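Long-range contact in putative outer membrane lipoprotein (Salmonella typhimurium LT2, PDB 2RD1), which is of unknown function but is probably a lipid-attached outer membrane protein, this chain being its small beta domain of the DUF903 family: residues 3-11 and 42-53. Residues are numbered along the deposited sequence; the frame is centred on the assembly and turned at random.
Sequences TNYVMTTKN and INSNDVAQLIKA
Tyr5, Val6, Met7 and Thr8 pair with Lys52, Ile51, Leu50 and Gln49, joining the first and last strands of a small beta fold, consistent with the SH3 clan of its DUF903 family, as antiparallel neighbours; a classic beta bulge, with Ala48 and Gln49 both facing Thr8, shifts the register by one residue before Thr9 pairs with Val47. Strand 14-18 flanks the other edge of strand 4-9, through backbone bonds such as Met7 with Ile15. In the regular part, hydrogen bonds run both ways between Val6 and Ile51, Val6 N reaching Ile51 O at 2.7 Å. At the bulge Thr8 O accepts from two consecutive amides: Ala48 N at 2.6 Å, in the carbonyl plane, and Gln49 N at 3.2 Å. Beyond it, Lys10 N bonds to Asp46 O.

Apolar contacts centre on selenomethionine Met7. With CG anti to the backbone N (chi1 176°) and the chain bent only at chi3, it runs alongside Leu50, its CE pressed to 3.5 Å from Leu50 CD1, and crosses Val47 at about a right angle, Met7 CG lying 4.0 Å from Val47 CG1. Its SE approaches Ile42 CG2, linking this ladder to strand 39-43, while Pro21 touches both Met7 and Leu50.

At the far end the Tyr5 ring lies over the Lys52 backbone in a CH-pi contact: Lys52 CA sits 3.7 Å from the ring centroid, 15° off its normal. The lysine chain, bent at chi3, crosses the outer end of the ring obliquely, bringing Lys52 CE to 3.1 Å from Tyr5 OH.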
ATOM      1  N   THR A   3     -11.232  -2.704   0.789  1.00 47.60           N
ATOM      2  CA  THR A   3     -10.634  -4.028   1.132  1.00 48.25           C
ATOM      3  C   THR A   3      -9.262  -4.147   0.475  1.00 46.63           C
ATOM      4  O   THR A   3      -8.333  -4.727   1.040  1.00 49.55           O
ATOM      5  CB  THR A   3     -11.507  -5.202   0.631  1.00 53.10           C
ATOM      6  OG1 THR A   3     -12.885  -4.810   0.611  1.00 55.14           O
ATOM      7  CG2 THR A   3     -11.352  -6.405   1.549  1.00 53.34           C
ATOM      8  N   ASN A   4      -9.140  -3.603  -0.728  1.00 32.58           N
ATOM      9  CA  ASN A   4      -7.873  -3.645  -1.448  1.00 29.26           C
ATOM     10  C   ASN A   4      -7.386  -2.252  -1.786  1.00 27.58           C
ATOM     11  O   ASN A   4      -8.162  -1.374  -2.155  1.00 28.23           O
ATOM     12  CB  ASN A   4      -8.012  -4.442  -2.744  1.00 29.26           C
ATOM     13  CG  ASN A   4      -7.856  -5.938  -2.536  1.00 29.28           C
ATOM     14  OD1 ASN A   4      -8.318  -6.735  -3.353  1.00 27.87           O
ATOM     15  ND2 ASN A   4      -7.193  -6.325  -1.456  1.00 30.75           N
ATOM     16  N   TYR A   5      -6.085  -2.060  -1.641  1.00 25.88           N
ATOM     17  CA  TYR A   5      -5.455  -0.799  -1.960  1.00 23.80           C
ATOM     18  C   TYR A   5      -4.295  -1.173  -2.847  1.00 24.08           C
ATOM     19  O   TYR A   5      -3.760  -2.281  -2.740  1.00 22.32           O
ATOM     20  CB  TYR A   5      -4.913  -0.103  -0.713  1.00 26.54           C
ATOM     21  CG  TYR A   5      -5.899   0.815  -0.023  1.00 26.48           C
ATOM     22  CD1 TYR A   5      -6.991   0.308   0.670  1.00 27.71           C
ATOM     23  CD2 TYR A   5      -5.729   2.194  -0.058  1.00 27.15           C
ATOM     24  CE1 TYR A   5      -7.895   1.158   1.318  1.00 27.57           C
ATOM     25  CE2 TYR A   5      -6.619   3.051   0.582  1.00 29.69           C
ATOM     26  CZ  TYR A   5      -7.701   2.526   1.269  1.00 30.85           C
ATOM     27  OH  TYR A   5      -8.575   3.381   1.904  1.00 34.89           O
ATOM     28  N   VAL A   6      -3.933  -0.264  -3.743  1.00 22.99           N
ATOM     29  CA  VAL A   6      -2.814  -0.488  -4.634  1.00 21.07           C
ATOM     30  C   VAL A   6      -1.769   0.553  -4.296  1.00 21.83           C
ATOM     31  O   VAL A   6      -2.021   1.762  -4.336  1.00 19.51           O
ATOM     32  CB  VAL A   6      -3.215  -0.352  -6.107  1.00 20.55           C
ATOM     33  CG1 VAL A   6      -1.974  -0.443  -6.991  1.00 17.44           C
ATOM     34  CG2 VAL A   6      -4.208  -1.435  -6.462  1.00 18.96           C
HETATM   35  N   MSE A   7      -0.593   0.053  -3.949  1.00 23.56           N
HETATM   36  CA  MSE A   7       0.542   0.868  -3.571  1.00 25.71           C
HETATM   37  C   MSE A   7       1.544   0.928  -4.711  1.00 24.49           C
HETATM   38  O   MSE A   7       1.898  -0.097  -5.287  1.00 24.81           O
HETATM   39  CB  MSE A   7       1.207   0.248  -2.343  1.00 40.01           C
HETATM   40  CG  MSE A   7       2.473   0.936  -1.875  1.00 48.09           C
HETATM   41 SE   MSE A   7       3.305  -0.056  -0.425  1.00 63.29          SE
HETATM   42  CE  MSE A   7       2.240   0.606   1.037  1.00 54.96           C
ATOM     43  N   THR A   8       1.992   2.132  -5.036  1.00 22.94           N
ATOM     44  CA  THR A   8       2.988   2.311  -6.078  1.00 22.86           C
ATOM     45  C   THR A   8       4.250   2.817  -5.394  1.00 23.13           C
ATOM     46  O   THR A   8       4.213   3.801  -4.658  1.00 23.01           O
ATOM     47  CB  THR A   8       2.530   3.328  -7.122  1.00 27.19           C
ATOM     48  OG1 THR A   8       1.325   2.853  -7.734  1.00 30.34           O
ATOM     49  CG2 THR A   8       3.596   3.496  -8.206  1.00 28.42           C
ATOM     50  N   THR A   9       5.370   2.140  -5.626  1.00 22.20           N
ATOM     51  CA  THR A   9       6.608   2.554  -4.983  1.00 23.71           C
ATOM     52  C   THR A   9       7.450   3.491  -5.835  1.00 24.29           C
ATOM     53  O   THR A   9       7.268   3.603  -7.048  1.00 24.94           O
ATOM     54  CB  THR A   9       7.464   1.321  -4.553  1.00 25.40           C
ATOM     55  OG1 THR A   9       7.970   0.647  -5.712  1.00 21.02           O
ATOM     56  CG2 THR A   9       6.605   0.337  -3.723  1.00 23.54           C
ATOM     57  N   LYS A  10       8.370   4.173  -5.171  1.00 28.76           N
ATOM     58  CA  LYS A  10       9.265   5.118  -5.814  1.00 30.81           C
ATOM     59  C   LYS A  10      10.020   4.469  -6.964  1.00 30.46           C
ATOM     60  O   LYS A  10      10.180   5.074  -8.024  1.00 29.28           O
ATOM     61  CB  LYS A  10      10.249   5.673  -4.781  1.00 60.23           C
ATOM     62  CG  LYS A  10      11.173   6.759  -5.311  1.00 65.29           C
ATOM     63  CD  LYS A  10      11.999   7.373  -4.192  1.00 67.05           C
ATOM     64  CE  LYS A  10      12.942   8.439  -4.720  1.00 70.54           C
ATOM     65  NZ  LYS A  10      13.659   9.137  -3.613  1.00 72.04           N
ATOM     66  N   ASN A  11      10.468   3.233  -6.756  1.00 33.49           N
ATOM     67  CA  ASN A  11      11.217   2.499  -7.773  1.00 35.27           C
ATOM     68  C   ASN A  11      10.347   1.842  -8.847  1.00 34.39           C
ATOM     69  O   ASN A  11      10.839   1.056  -9.655  1.00 35.54           O
ATOM     70  CB  ASN A  11      12.113   1.441  -7.121  1.00 48.12           C
ATOM     71  CG  ASN A  11      11.349   0.536  -6.184  1.00 52.76           C
ATOM     72  OD1 ASN A  11      11.439   0.673  -4.965  1.00 56.96           O
ATOM     73  ND2 ASN A  11      10.572  -0.381  -6.747  1.00 53.25           N
ATOM     74  N   ILE A  42       7.388  -0.751   5.017  1.00 33.23           N
ATOM     75  CA  ILE A  42       8.233  -0.106   4.020  1.00 32.20           C
ATOM     76  C   ILE A  42       8.433   1.353   4.380  1.00 31.09           C
ATOM     77  O   ILE A  42       7.568   1.974   4.989  1.00 30.45           O
ATOM     78  CB  ILE A  42       7.599  -0.188   2.606  1.00 37.19           C
ATOM     79  CG1 ILE A  42       8.486   0.528   1.587  1.00 36.94           C
ATOM     80  CG2 ILE A  42       6.210   0.448   2.609  1.00 35.52           C
ATOM     81  CD1 ILE A  42       7.958   0.455   0.165  1.00 37.47           C
ATOM     82  N   ASN A  43       9.586   1.896   4.017  1.00 41.83           N
ATOM     83  CA  ASN A  43       9.867   3.295   4.296  1.00 43.84           C
ATOM     84  C   ASN A  43       8.826   4.171   3.597  1.00 44.11           C
ATOM     85  O   ASN A  43       8.608   4.062   2.388  1.00 42.81           O
ATOM     86  CB  ASN A  43      11.279   3.651   3.826  1.00 59.98           C
ATOM     87  CG  ASN A  43      11.531   5.144   3.814  1.00 62.08           C
ATOM     88  OD1 ASN A  43      11.103   5.867   4.714  1.00 63.57           O
ATOM     89  ND2 ASN A  43      12.236   5.615   2.791  1.00 63.01           N
ATOM     90  N   SER A  44       8.177   5.028   4.376  1.00 51.65           N
ATOM     91  CA  SER A  44       7.142   5.913   3.860  1.00 51.52           C
ATOM     92  C   SER A  44       7.599   6.777   2.694  1.00 51.62           C
ATOM     93  O   SER A  44       6.772   7.271   1.930  1.00 53.31           O
ATOM     94  CB  SER A  44       6.616   6.809   4.984  1.00 46.23           C
ATOM     95  OG  SER A  44       6.135   6.027   6.063  1.00 45.83           O
ATOM     96  N   ASN A  45       8.908   6.966   2.556  1.00 44.88           N
ATOM     97  CA  ASN A  45       9.439   7.780   1.464  1.00 44.01           C
ATOM     98  C   ASN A  45       9.441   6.996   0.156  1.00 42.22           C
ATOM     99  O   ASN A  45       9.435   7.578  -0.932  1.00 40.87           O
ATOM    100  CB  ASN A  45      10.864   8.246   1.782  1.00 84.33           C
ATOM    101  CG  ASN A  45      10.919   9.170   2.983  1.00 88.15           C
ATOM    102  OD1 ASN A  45      10.716   8.742   4.123  1.00 90.30           O
ATOM    103  ND2 ASN A  45      11.187  10.449   2.733  1.00 89.15           N
ATOM    104  N   ASP A  46       9.444   5.673   0.272  1.00 33.54           N
ATOM    105  CA  ASP A  46       9.443   4.798  -0.888  1.00 31.43           C
ATOM    106  C   ASP A  46       8.054   4.569  -1.478  1.00 29.52           C
ATOM    107  O   ASP A  46       7.905   3.834  -2.457  1.00 28.54           O
ATOM    108  CB  ASP A  46      10.066   3.455  -0.521  1.00 53.52           C
ATOM    109  CG  ASP A  46      11.538   3.573  -0.180  1.00 56.79           C
ATOM    110  OD1 ASP A  46      12.319   3.976  -1.067  1.00 59.14           O
ATOM    111  OD2 ASP A  46      11.914   3.267   0.972  1.00 57.52           O
ATOM    112  N   VAL A  47       7.039   5.195  -0.888  1.00 34.81           N
ATOM    113  CA  VAL A  47       5.672   5.047  -1.374  1.00 33.23           C
ATOM    114  C   VAL A  47       5.252   6.245  -2.228  1.00 32.34           C
ATOM    115  O   VAL A  47       5.138   7.368  -1.729  1.00 30.26           O
ATOM    116  CB  VAL A  47       4.669   4.903  -0.208  1.00 28.46           C
ATOM    117  CG1 VAL A  47       3.267   4.716  -0.757  1.00 26.85           C
ATOM    118  CG2 VAL A  47       5.063   3.728   0.690  1.00 28.61           C
ATOM    119  N   ALA A  48       5.012   5.995  -3.513  1.00 29.15           N
ATOM    120  CA  ALA A  48       4.613   7.047  -4.440  1.00 28.43           C
ATOM    121  C   ALA A  48       3.124   7.349  -4.301  1.00 28.13           C
ATOM    122  O   ALA A  48       2.737   8.507  -4.115  1.00 27.66           O
ATOM    123  CB  ALA A  48       4.941   6.636  -5.872  1.00 23.57           C
ATOM    124  N   GLN A  49       2.297   6.310  -4.402  1.00 22.17           N
ATOM    125  CA  GLN A  49       0.855   6.470  -4.254  1.00 22.25           C
ATOM    126  C   GLN A  49       0.188   5.305  -3.531  1.00 19.71           C
ATOM    127  O   GLN A  49       0.655   4.172  -3.569  1.00 20.07           O
ATOM    128  CB  GLN A  49       0.196   6.700  -5.620  1.00 33.43           C
ATOM    129  CG  GLN A  49       0.149   8.178  -5.995  1.00 37.40           C
ATOM    130  CD  GLN A  49      -0.401   8.446  -7.385  1.00 41.84           C
ATOM    131  OE1 GLN A  49       0.169   8.007  -8.390  1.00 45.46           O
ATOM    132  NE2 GLN A  49      -1.506   9.180  -7.452  1.00 39.45           N
ATOM    133  N   LEU A  50      -0.903   5.605  -2.846  1.00 21.18           N
ATOM    134  CA  LEU A  50      -1.655   4.600  -2.103  1.00 21.11           C
ATOM    135  C   LEU A  50      -3.106   4.807  -2.504  1.00 19.25           C
ATOM    136  O   LEU A  50      -3.779   5.687  -1.982  1.00 19.43           O
ATOM    137  CB  LEU A  50      -1.500   4.836  -0.608  1.00 32.96           C
ATOM    138  CG  LEU A  50      -1.426   3.602   0.275  1.00 36.18           C
ATOM    139  CD1 LEU A  50       0.034   3.209   0.441  1.00 37.21           C
ATOM    140  CD2 LEU A  50      -2.039   3.909   1.634  1.00 38.53           C
ATOM    141  N   ILE A  51      -3.594   3.975  -3.409  1.00 20.12           N
ATOM    142  CA  ILE A  51      -4.946   4.147  -3.915  1.00 20.36           C
ATOM    143  C   ILE A  51      -5.915   3.011  -3.622  1.00 21.49           C
ATOM    144  O   ILE A  51      -5.605   1.844  -3.866  1.00 20.11           O
ATOM    145  CB  ILE A  51      -4.877   4.395  -5.430  1.00 19.15           C
ATOM    146  CG1 ILE A  51      -4.046   5.668  -5.678  1.00 20.01           C
ATOM    147  CG2 ILE A  51      -6.280   4.493  -6.032  1.00 13.84           C
ATOM    148  CD1 ILE A  51      -3.718   5.938  -7.142  1.00 23.10           C
ATOM    149  N   LYS A  52      -7.087   3.368  -3.097  1.00 17.24           N
ATOM    150  CA  LYS A  52      -8.114   2.387  -2.786  1.00 19.76           C
ATOM    151  C   LYS A  52      -8.617   1.828  -4.112  1.00 19.77           C
ATOM    152  O   LYS A  52      -9.032   2.580  -4.991  1.00 18.37           O
ATOM    153  CB  LYS A  52      -9.281   3.030  -2.020  1.00 29.65           C
ATOM    154  CG  LYS A  52     -10.247   1.988  -1.462  1.00 35.79           C
ATOM    155  CD  LYS A  52     -11.518   2.584  -0.865  1.00 41.52           C
ATOM    156  CE  LYS A  52     -11.267   3.329   0.442  1.00 46.22           C
ATOM    157  NZ  LYS A  52     -12.550   3.838   1.034  1.00 48.11           N
ATOM    158  N   ALA A  53      -8.581   0.510  -4.258  1.00 24.56           N
ATOM    159  CA  ALA A  53      -9.017  -0.113  -5.499  1.00 26.38           C
ATOM    160  C   ALA A  53     -10.520  -0.035  -5.716  1.00 26.52           C
ATOM    161  O   ALA A  53     -11.299  -0.064  -4.764  1.00 26.43           O
ATOM    162  CB  ALA A  53      -8.564  -1.579  -5.539  1.00 22.06           C
TER